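Local coordinates for protein myosin-4 (Saccharomyces cerevisiae, PDB 3MMI) that serves as a class V myosin motor in mRNA transport, recruited through SHE3 to messages such as ASH1 for delivery to the bud, and is represented by its globular tail, at residues A115-Q118 with K119-Y122; L223-M226 with L227-L231; N239-Y242 with G243-D247; S283-N286 with E287-L291. All coordinates share one frame; numbering follows the deposited sequence.

Interaction 1: residues A115-Q118 with K119-Y122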
loop_
_atom_site.group_PDB
_atom_site.type_symbol
_atom_site.label_atom_id
_atom_site.label_comp_id
_atom_site.label_asym_id
_atom_site.label_seq_id
_atom_site.Cartn_x
_atom_site.Cartn_y
_atom_site.Cartn_z
ATOM N N ALA A 115 -4.633 -21.057 10.005
ATOM C CA ALA A 115 -5.034 -21.040 11.417
ATOM C C ALA A 115 -6.533 -21.139 11.615
ATOM O O ALA A 115 -7.002 -21.892 12.477
ATOM C CB ALA A 115 -4.451 -19.795 12.215
ATOM N N ALA A 116 -7.293 -20.411 10.796
ATOM C CA ALA A 116 -8.770 -20.477 10.859
ATOM C C ALA A 116 -9.255 -21.828 10.464
ATOM O O ALA A 116 -10.192 -22.344 11.129
ATOM C CB ALA A 116 -9.445 -19.424 9.965
ATOM N N ASN A 117 -8.679 -22.406 9.381
ATOM C CA ASN A 117 -9.041 -23.797 9.020
ATOM C C ASN A 117 -8.506 -24.890 10.005
ATOM O O ASN A 117 -9.060 -25.937 10.098
ATOM C CB ASN A 117 -8.750 -24.184 7.533
ATOM C CG ASN A 117 -9.372 -25.612 7.147
ATOM O OD1 ASN A 117 -8.658 -26.644 7.072
ATOM N ND2 ASN A 117 -10.709 -25.656 7.010
ATOM N N GLN A 118 -7.415 -24.654 10.712
ATOM C CA GLN A 118 -6.975 -25.628 11.673
ATOM C C GLN A 118 -8.019 -25.719 12.753
ATOM O O GLN A 118 -8.215 -26.739 13.361
ATOM C CB GLN A 118 -5.628 -25.258 12.264
ATOM C CG GLN A 118 -4.534 -25.699 11.387
ATOM C CD GLN A 118 -4.353 -27.193 11.380
ATOM O OE1 GLN A 118 -4.537 -27.859 10.364
ATOM N NE2 GLN A 118 -3.932 -27.720 12.528
ATOM N N LYS A 119 -8.701 -24.637 13.037
ATOM C CA LYS A 119 -9.384 -24.640 14.282
ATOM C C LYS A 119 -10.739 -25.285 14.093
ATOM O O LYS A 119 -11.393 -25.810 15.032
ATOM C CB LYS A 119 -9.377 -23.243 14.911
ATOM C CG LYS A 119 -10.401 -22.277 14.464
ATOM C CD LYS A 119 -10.454 -21.212 15.550
ATOM C CE LYS A 119 -10.486 -19.793 14.971
ATOM N NZ LYS A 119 -9.109 -19.340 14.405
ATOM N N THR A 120 -11.090 -25.348 12.827
ATOM C CA THR A 120 -12.313 -25.978 12.436
ATOM C C THR A 120 -12.382 -27.486 12.830
ATOM O O THR A 120 -13.480 -28.070 12.824
ATOM C CB THR A 120 -12.596 -25.837 10.925
ATOM O OG1 THR A 120 -13.565 -26.815 10.574
ATOM C CG2 THR A 120 -11.422 -26.191 10.112
ATOM N N LEU A 121 -11.230 -28.083 13.188
ATOM C CA LEU A 121 -11.170 -29.543 13.497
ATOM C C LEU A 121 -11.003 -29.784 14.995
ATOM O O LEU A 121 -10.922 -30.938 15.437
ATOM C CB LEU A 121 -9.921 -30.137 12.832
ATOM C CG LEU A 121 -9.245 -29.332 11.721
ATOM C CD1 LEU A 121 -8.003 -30.089 11.141
ATOM C CD2 LEU A 121 -10.293 -29.049 10.662
ATOM N N TYR A 122 -10.879 -28.704 15.768
ATOM C CA TYR A 122 -10.720 -28.819 17.196
ATOM C C TYR A 122 -11.952 -28.306 17.953
ATOM O O TYR A 122 -12.975 -27.914 17.340
ATOM C CB TYR A 122 -9.442 -28.093 17.656
ATOM C CG TYR A 122 -8.146 -28.666 17.094
ATOM C CD1 TYR A 122 -7.537 -29.787 17.683
ATOM C CD2 TYR A 122 -7.534 -28.081 15.975
ATOM C CE1 TYR A 122 -6.347 -30.316 17.167
ATOM C CE2 TYR A 122 -6.364 -28.582 15.458
ATOM C CZ TYR A 122 -5.770 -29.715 16.056
ATOM O OH TYR A 122 -4.585 -30.248 15.581
#

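Interaction 2: residues L223-M226 with L227-L231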
loop_
_atom_site.group_PDB
_atom_site.type_symbol
_atom_site.label_atom_id
_atom_site.label_comp_id
_atom_site.label_asym_id
_atom_site.label_seq_id
_atom_site.Cartn_x
_atom_site.Cartn_y
_atom_site.Cartn_z
ATOM N N LEU A 223 -0.055 6.177 -5.000
ATOM C CA LEU A 223 0.206 7.212 -6.030
ATOM C C LEU A 223 -0.534 8.505 -5.664
ATOM O O LEU A 223 -0.053 9.575 -5.947
ATOM C CB LEU A 223 -0.133 6.741 -7.491
ATOM C CG LEU A 223 0.763 5.578 -8.051
ATOM C CD1 LEU A 223 0.053 4.860 -9.249
ATOM C CD2 LEU A 223 2.122 6.012 -8.542
ATOM N N ASN A 224 -1.665 8.394 -5.010
ATOM C CA ASN A 224 -2.322 9.564 -4.314
ATOM C C ASN A 224 -1.307 10.416 -3.469
ATOM O O ASN A 224 -1.133 11.615 -3.756
ATOM C CB ASN A 224 -3.471 9.016 -3.424
ATOM C CG ASN A 224 -4.237 10.101 -2.706
ATOM O OD1 ASN A 224 -4.788 11.023 -3.367
ATOM N ND2 ASN A 224 -4.203 10.082 -1.403
ATOM N N VAL A 225 -0.538 9.751 -2.580
ATOM C CA VAL A 225 0.495 10.358 -1.670
ATOM C C VAL A 225 1.565 11.027 -2.478
ATOM O O VAL A 225 1.805 12.207 -2.403
ATOM C CB VAL A 225 1.081 9.218 -0.768
ATOM C CG1 VAL A 225 2.324 9.755 -0.015
ATOM C CG2 VAL A 225 -0.023 8.762 0.157
ATOM N N MET A 226 2.127 10.253 -3.403
ATOM C CA MET A 226 3.276 10.747 -4.218
ATOM C C MET A 226 2.853 11.886 -5.121
ATOM O O MET A 226 3.527 12.906 -5.314
ATOM C CB MET A 226 3.756 9.601 -5.054
ATOM C CG MET A 226 4.944 9.934 -5.866
ATOM S SD MET A 226 4.870 9.051 -7.409
ATOM C CE MET A 226 4.621 10.430 -8.503
ATOM N N LEU A 227 1.665 11.734 -5.683
ATOM C CA LEU A 227 1.215 12.744 -6.616
ATOM C C LEU A 227 0.833 14.029 -5.894
ATOM O O LEU A 227 1.209 15.113 -6.272
ATOM C CB LEU A 227 0.037 12.283 -7.461
ATOM C CG LEU A 227 0.354 11.350 -8.646
ATOM C CD1 LEU A 227 -0.937 10.782 -9.159
ATOM C CD2 LEU A 227 1.038 12.022 -9.789
ATOM N N PHE A 228 0.075 13.889 -4.817
ATOM C CA PHE A 228 -0.273 15.079 -4.032
ATOM C C PHE A 228 1.043 15.768 -3.479
ATOM O O PHE A 228 1.106 16.974 -3.568
ATOM C CB PHE A 228 -1.134 14.739 -2.836
ATOM C CG PHE A 228 -1.495 15.907 -2.040
ATOM C CD1 PHE A 228 -2.514 16.772 -2.497
ATOM C CD2 PHE A 228 -0.805 16.200 -0.855
ATOM C CE1 PHE A 228 -2.812 17.873 -1.802
ATOM C CE2 PHE A 228 -1.150 17.265 -0.093
ATOM C CZ PHE A 228 -2.157 18.133 -0.503
ATOM N N ASN A 229 1.963 15.022 -2.877
ATOM C CA ASN A 229 3.194 15.590 -2.275
ATOM C C ASN A 229 3.998 16.309 -3.372
ATOM O O ASN A 229 4.481 17.432 -3.198
ATOM C CB ASN A 229 3.996 14.464 -1.608
ATOM C CG ASN A 229 3.361 13.999 -0.313
ATOM O OD1 ASN A 229 2.378 14.550 0.119
ATOM N ND2 ASN A 229 3.965 12.976 0.338
ATOM N N ASP A 230 4.100 15.682 -4.550
ATOM C CA ASP A 230 4.826 16.340 -5.661
ATOM C C ASP A 230 4.108 17.499 -6.227
ATOM O O ASP A 230 4.731 18.472 -6.753
ATOM C CB ASP A 230 5.135 15.377 -6.793
ATOM C CG ASP A 230 6.207 14.357 -6.430
ATOM O OD1 ASP A 230 6.860 14.495 -5.360
ATOM O OD2 ASP A 230 6.329 13.338 -7.198
ATOM N N LEU A 231 2.780 17.459 -6.164
ATOM C CA LEU A 231 2.053 18.632 -6.656
ATOM C C LEU A 231 2.441 19.866 -5.790
ATOM O O LEU A 231 2.691 20.998 -6.358
ATOM C CB LEU A 231 0.552 18.409 -6.563
ATOM C CG LEU A 231 -0.269 19.678 -6.790
ATOM C CD1 LEU A 231 -0.367 19.976 -8.323
ATOM C CD2 LEU A 231 -1.714 19.607 -6.200
#

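Interaction 3: residues N239-Y242 with G243-D247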
loop_
_atom_site.group_PDB
_atom_site.type_symbol
_atom_site.label_atom_id
_atom_site.label_comp_id
_atom_site.label_asym_id
_atom_site.label_seq_id
_atom_site.Cartn_x
_atom_site.Cartn_y
_atom_site.Cartn_z
ATOM N N ASN A 239 -2.504 26.748 -12.057
ATOM C CA ASN A 239 -3.717 27.447 -12.447
ATOM C C ASN A 239 -4.806 26.484 -12.925
ATOM O O ASN A 239 -4.584 25.308 -13.000
ATOM C CB ASN A 239 -3.436 28.427 -13.590
ATOM C CG ASN A 239 -2.873 27.713 -14.790
ATOM O OD1 ASN A 239 -3.435 26.718 -15.236
ATOM N ND2 ASN A 239 -1.695 28.132 -15.238
ATOM N N TRP A 240 -5.957 27.024 -13.301
ATOM C CA TRP A 240 -7.164 26.206 -13.645
ATOM C C TRP A 240 -6.930 25.237 -14.861
ATOM O O TRP A 240 -7.382 24.085 -14.859
ATOM C CB TRP A 240 -8.438 27.075 -13.860
ATOM C CG TRP A 240 -8.378 27.849 -15.137
ATOM C CD1 TRP A 240 -7.852 29.145 -15.303
ATOM C CD2 TRP A 240 -8.760 27.410 -16.474
ATOM N NE1 TRP A 240 -7.876 29.507 -16.650
ATOM C CE2 TRP A 240 -8.448 28.487 -17.381
ATOM C CE3 TRP A 240 -9.303 26.214 -16.994
ATOM C CZ2 TRP A 240 -8.670 28.392 -18.786
ATOM C CZ3 TRP A 240 -9.535 26.110 -18.383
ATOM C CH2 TRP A 240 -9.210 27.213 -19.271
ATOM N N LYS A 241 -6.088 25.704 -15.790
ATOM C CA LYS A 241 -5.632 24.976 -16.898
ATOM C C LYS A 241 -4.709 23.860 -16.555
ATOM O O LYS A 241 -4.905 22.742 -17.047
ATOM C CB LYS A 241 -4.969 25.927 -17.927
ATOM C CG LYS A 241 -4.731 25.299 -19.264
ATOM C CD LYS A 241 -6.077 24.736 -19.743
ATOM C CE LYS A 241 -5.829 23.769 -20.889
ATOM N NZ LYS A 241 -6.198 24.551 -22.014
ATOM N N TYR A 242 -3.728 24.135 -15.710
ATOM C CA TYR A 242 -2.920 23.098 -15.189
ATOM C C TYR A 242 -3.778 22.020 -14.575
ATOM O O TYR A 242 -3.512 20.803 -14.741
ATOM C CB TYR A 242 -1.838 23.664 -14.248
ATOM C CG TYR A 242 -0.945 22.581 -13.607
ATOM C CD1 TYR A 242 0.266 22.173 -14.161
ATOM C CD2 TYR A 242 -1.391 21.920 -12.493
ATOM C CE1 TYR A 242 1.043 21.221 -13.517
ATOM C CE2 TYR A 242 -0.616 20.964 -11.885
ATOM C CZ TYR A 242 0.571 20.640 -12.388
ATOM O OH TYR A 242 1.239 19.648 -11.774
ATOM N N GLY A 243 -4.810 22.461 -13.823
ATOM C CA GLY A 243 -5.634 21.544 -13.054
ATOM C C GLY A 243 -6.393 20.626 -13.997
ATOM O O GLY A 243 -6.384 19.405 -13.863
ATOM N N TYR A 244 -6.973 21.243 -15.019
ATOM C CA TYR A 244 -7.687 20.510 -16.033
ATOM C C TYR A 244 -6.846 19.438 -16.791
ATOM O O TYR A 244 -7.285 18.296 -17.004
ATOM C CB TYR A 244 -8.286 21.459 -17.050
ATOM C CG TYR A 244 -8.914 20.717 -18.205
ATOM C CD1 TYR A 244 -10.240 20.246 -18.094
ATOM C CD2 TYR A 244 -8.196 20.457 -19.394
ATOM C CE1 TYR A 244 -10.853 19.528 -19.126
ATOM C CE2 TYR A 244 -8.821 19.688 -20.487
ATOM C CZ TYR A 244 -10.164 19.268 -20.311
ATOM O OH TYR A 244 -10.851 18.578 -21.257
ATOM N N GLU A 245 -5.607 19.770 -17.115
ATOM C CA GLU A 245 -4.685 18.836 -17.756
ATOM C C GLU A 245 -4.230 17.650 -16.862
ATOM O O GLU A 245 -4.194 16.516 -17.357
ATOM C CB GLU A 245 -3.469 19.580 -18.301
ATOM C CG GLU A 245 -3.859 20.643 -19.365
ATOM C CD GLU A 245 -4.574 20.017 -20.644
ATOM O OE1 GLU A 245 -4.256 18.951 -21.127
ATOM O OE2 GLU A 245 -5.548 20.550 -21.180
ATOM N N VAL A 246 -3.930 17.889 -15.580
ATOM C CA VAL A 246 -3.642 16.802 -14.634
ATOM C C VAL A 246 -4.852 15.914 -14.495
ATOM O O VAL A 246 -4.719 14.714 -14.305
ATOM C CB VAL A 246 -3.235 17.405 -13.243
ATOM C CG1 VAL A 246 -3.021 16.279 -12.152
ATOM C CG2 VAL A 246 -1.981 18.407 -13.489
ATOM N N ASP A 247 -6.033 16.509 -14.487
ATOM C CA ASP A 247 -7.278 15.753 -14.362
ATOM C C ASP A 247 -7.421 14.685 -15.448
ATOM O O ASP A 247 -7.639 13.522 -15.144
ATOM C CB ASP A 247 -8.527 16.661 -14.517
ATOM C CG ASP A 247 -9.549 16.456 -13.419
ATOM O OD1 ASP A 247 -9.403 15.518 -12.608
ATOM O OD2 ASP A 247 -10.431 17.320 -13.225
#

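Interaction 4: residues S283-N286 with E287-L291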
loop_
_atom_site.group_PDB
_atom_site.type_symbol
_atom_site.label_atom_id
_atom_site.label_comp_id
_atom_site.label_asym_id
_atom_site.label_seq_id
_atom_site.Cartn_x
_atom_site.Cartn_y
_atom_site.Cartn_z
ATOM N N SER A 283 -14.940 33.352 -5.795
ATOM C CA SER A 283 -14.733 34.782 -5.634
ATOM C C SER A 283 -15.193 35.424 -4.313
ATOM O O SER A 283 -15.014 36.605 -4.157
ATOM C CB SER A 283 -15.305 35.532 -6.832
ATOM O OG SER A 283 -16.722 35.443 -6.826
ATOM N N ASN A 284 -15.750 34.692 -3.355
ATOM C CA ASN A 284 -15.910 35.346 -2.072
ATOM C C ASN A 284 -15.913 34.411 -0.968
ATOM O O ASN A 284 -16.065 33.227 -1.202
ATOM C CB ASN A 284 -17.108 36.285 -2.038
ATOM C CG ASN A 284 -18.395 35.615 -2.534
ATOM O OD1 ASN A 284 -18.993 34.752 -1.854
ATOM N ND2 ASN A 284 -18.825 36.015 -3.730
ATOM N N LEU A 285 -15.638 34.939 0.229
ATOM C CA LEU A 285 -15.204 34.075 1.313
ATOM C C LEU A 285 -16.435 33.252 1.689
ATOM O O LEU A 285 -16.387 32.121 2.222
ATOM C CB LEU A 285 -14.497 34.883 2.431
ATOM C CG LEU A 285 -15.107 35.635 3.611
ATOM C CD1 LEU A 285 -16.456 35.051 4.007
ATOM C CD2 LEU A 285 -14.205 35.718 4.870
ATOM N N ASN A 286 -17.553 33.873 1.356
ATOM C CA ASN A 286 -18.831 33.256 1.452
ATOM C C ASN A 286 -19.159 32.036 0.584
ATOM O O ASN A 286 -19.664 31.060 1.096
ATOM C CB ASN A 286 -19.888 34.263 1.223
ATOM C CG ASN A 286 -20.923 34.051 2.133
ATOM O OD1 ASN A 286 -21.735 33.134 1.969
ATOM N ND2 ASN A 286 -20.880 34.812 3.244
ATOM N N GLU A 287 -18.819 32.074 -0.688
ATOM C CA GLU A 287 -18.722 30.815 -1.438
ATOM C C GLU A 287 -17.739 29.837 -0.955
ATOM O O GLU A 287 -18.110 28.653 -0.907
ATOM C CB GLU A 287 -18.372 31.061 -2.878
ATOM C CG GLU A 287 -18.971 32.275 -3.291
ATOM C CD GLU A 287 -18.739 32.590 -4.743
ATOM O OE1 GLU A 287 -17.534 32.783 -5.161
ATOM O OE2 GLU A 287 -19.786 32.674 -5.442
ATOM N N PHE A 288 -16.515 30.354 -0.555
ATOM C CA PHE A 288 -15.409 29.539 -0.079
ATOM C C PHE A 288 -15.865 28.819 1.151
ATOM O O PHE A 288 -15.506 27.669 1.298
ATOM C CB PHE A 288 -14.144 30.402 0.153
ATOM C CG PHE A 288 -12.960 29.622 0.556
ATOM C CD1 PHE A 288 -12.111 29.152 -0.428
ATOM C CD2 PHE A 288 -12.722 29.296 1.866
ATOM C CE1 PHE A 288 -11.047 28.419 -0.152
ATOM C CE2 PHE A 288 -11.524 28.477 2.143
ATOM C CZ PHE A 288 -10.726 28.035 1.110
ATOM N N LYS A 289 -16.583 29.519 2.053
ATOM C CA LYS A 289 -16.909 28.941 3.363
ATOM C C LYS A 289 -17.886 27.847 3.115
ATOM O O LYS A 289 -17.848 26.760 3.697
ATOM C CB LYS A 289 -17.535 29.963 4.333
ATOM C CG LYS A 289 -16.461 30.772 5.208
ATOM C CD LYS A 289 -17.009 32.016 5.884
ATOM C CE LYS A 289 -17.542 31.755 7.278
ATOM N NZ LYS A 289 -17.080 32.858 8.245
ATOM N N LEU A 290 -18.740 28.134 2.158
ATOM C CA LEU A 290 -19.719 27.131 1.729
ATOM C C LEU A 290 -19.084 25.873 1.183
ATOM O O LEU A 290 -19.513 24.761 1.537
ATOM C CB LEU A 290 -20.723 27.672 0.725
ATOM C CG LEU A 290 -21.965 28.431 1.122
ATOM C CD1 LEU A 290 -22.963 28.089 0.018
ATOM C CD2 LEU A 290 -22.522 27.985 2.499
ATOM N N LEU A 291 -18.005 26.067 0.418
ATOM C CA LEU A 291 -17.266 24.919 -0.106
ATOM C C LEU A 291 -16.382 24.176 0.862
ATOM O O LEU A 291 -16.408 22.923 0.838
ATOM C CB LEU A 291 -16.571 25.304 -1.372
ATOM C CG LEU A 291 -17.552 25.534 -2.540
ATOM C CD1 LEU A 291 -16.933 26.228 -3.746
ATOM C CD2 LEU A 291 -18.156 24.239 -3.069
#

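Interaction 1: residues A115-Q118 with K119-Y122
Gln118 and Tyr122 lie side by side and point the same way near the C-terminal end of helix 111-119. The backbone oxygen of Gln118 sits at the ring edge, near the ring plane, with O 3.0 Å from Tyr122 CD2. Farther out the amide nitrogen approaches the same edge, NE2 lying 3.9 Å from Tyr122 CE2, while the amide and ring planes stand 66° apart. The Gln118 chain is bent at its second torsion (chi2 -71°), which brings the amide alongside the ring. Lys119 turns the other way: its CG lies 3.3 Å from Ala116 O, and its bent chain folds back along the last turn until NZ is 3.7 Å from Ala116 CA. There the ammonium forms a salt bridge with Glu142 of helix 132-168, the helix that Gln118 and Tyr122 also touch. Lys119 N is shared weakly between Ala115 O and Ala116 O, and Leu121 N makes a weak though fairly straight bond to Gln118 O at 3.3 Å. Tyr122 N then bonds to Lys119 O, closing a type I beta turn from Lys119 to Tyr122. Weak bonds passing into such a turn are in keeping with the C-terminal end of a surface helix in the all-helical tail.

Interaction 2: residues L223-M226 with L227-L231
Four backbone bonds join Leu223-Met226 to Leu227-Leu231, each from an amide to the carbonyl four residues earlier. Leu227 N to Leu223 O and Phe228 N to Asn224 O are both 2.8 Å long; Asn229 N to Val225 O and Asp230 N to Met226 O follow at 2.9 Å. This i to i+4 ladder marks regular alpha-helix, here in the C-terminal half of helix 209-234 within the DIL domain of the myosin V-type tail. Beside the ladder, the Asn229 side chain lies against the preceding turn, its CG 3.2 Å from Val225 O. It points the same way as Val225, with ND2 3.6 Å from Val225 CG1, and its ND2 donates a hydrogen bond to Leu347 O. Asn224 points away from residues 227-231 and bonds to Gln270 and the backbone of Ile271 on helix 269-279. Met226 extends with CG anti to the backbone N (chi1 -177°), then bends at its next two torsions, bringing its terminal methyl near two neighbours. That CE is 3.6 Å from Asp230 OD2 and 4.1 Å from Leu227 CD2. The other branch of Leu227 faces back along the helix, CD1 lying 4.4 Å from Leu223 CB. Leu223, Met226 and Leu227 all touch Ile170 of helix 170-174, while Phe228 packs on Ala274 and on the loop residues Leu298 and Leu347.

Interaction 3: residues N239-Y242 with G243-D247
Tyr242 and Val246, one helical turn apart, are joined through backbone and side chain alike. Among the polar contacts, Val246 N gives Tyr242 O a bond that is nearly straight at 170°, and Glu245 N bonds likewise to Lys241 O. Gly243 N and Tyr244 N bond to Asn239 O and Trp240 O, so the ladder begins with the first turn. Ahead of it Asn239 turns OD1 forward over the first turn to accept from Tyr242 N at 2.6 Å, its CG lying between the backbone N and the carbonyl carbon (chi1 59°). Such an asparagine N-cap supplies an acceptor for an amide in the first turn that has no helical carbonyl to bond to, and here it starts helix 240-257 of the DIL domain. The nonpolar contact is a CH-pi interaction: Val246 CG2 stands over one face of the Tyr242 ring, 3.7 Å from its centroid and offset toward the rim. The same methyl comes within 3.3 Å of Tyr242 CE2. At its far end the ring hydroxyl bonds to Leu175 O, and Phe180 meets the ring with its plane inclined by about 45°. An alanine in place of Tyr242 is likely to leave the Val246 methyl without its aromatic face and Leu175 O without this bond. Charge is looser: Lys241 and Glu245 run side by side, but Lys241 NZ stays 4.1 Å from Glu245 OE2, beyond a salt bridge. Lys241 CE is nearer to that oxygen, at 3.2 Å, so the lysine meets the carboxylate through its last methylene.

Interaction 4: residues S283-N286 with E287-L291
Glu287 reaches back over the start of helix 285-292 toward Ser283 and Asn284. Its CB lies 3.6 Å from Asn284 O. CG takes the side of the backbone N, away from the carbonyl carbon (chi1 -34°), and lies 3.5 Å from Asn284 CG. The chain is extended beyond it, carrying CD to 3.6 Å and OE2 to 3.9 Å from Asn284 ND2. The two side chains cross at about a right angle, with amide and carboxylate planes 34° apart. At the tip, OE1 accepts from Ser283 N at 2.7 Å, met nearly along the C-O axis, and from Ser283 OG at 3.2 Å, which comes from above the carboxylate plane. Asn284 N adds a weak bond to the same oxygen. In return, Glu287 N donates to Asn284 OD1, whose exact place is less certain, and the reciprocal pair forms a capping box. A leucine in place of Glu287 would probably leave Ser283 N and OG without this shared acceptor and the box without its returning half. On the same first turns, Leu285 and Lys289 run side by side, with Leu285 CD1 3.6 Å from Lys289 CD, while Phe288 packs on helices 300-308 and 322-338. Because one carboxylate oxygen gathers two donors and a weak third close to the helix N-terminus, its negative charge would probably be favoured there by the helix dipole as well as by the bonds.

In the fold
Interaction 2 is the most buried, its centre about 14 Å from the centre of the chain, and its chemistry is that of a helix interior: regular backbone bonds, mostly apolar packing and an asparagine bonded to a neighbouring helix. Interaction 3, also partly buried, lies on the next helix and touches it, Leu231 CD1 packing 3.7 Å from Tyr242 CE2. Interactions 1 and 4 are surface contacts, their centres about 58 Å apart on opposite sides of the chain's centre. They treat helix ends differently: residues 115-122 show a C-terminus with weak bonds, residues 283-291 an N-terminus with a partly weak capping box. Interaction 3 shares the asparagine cap but lacks the returning carboxylate.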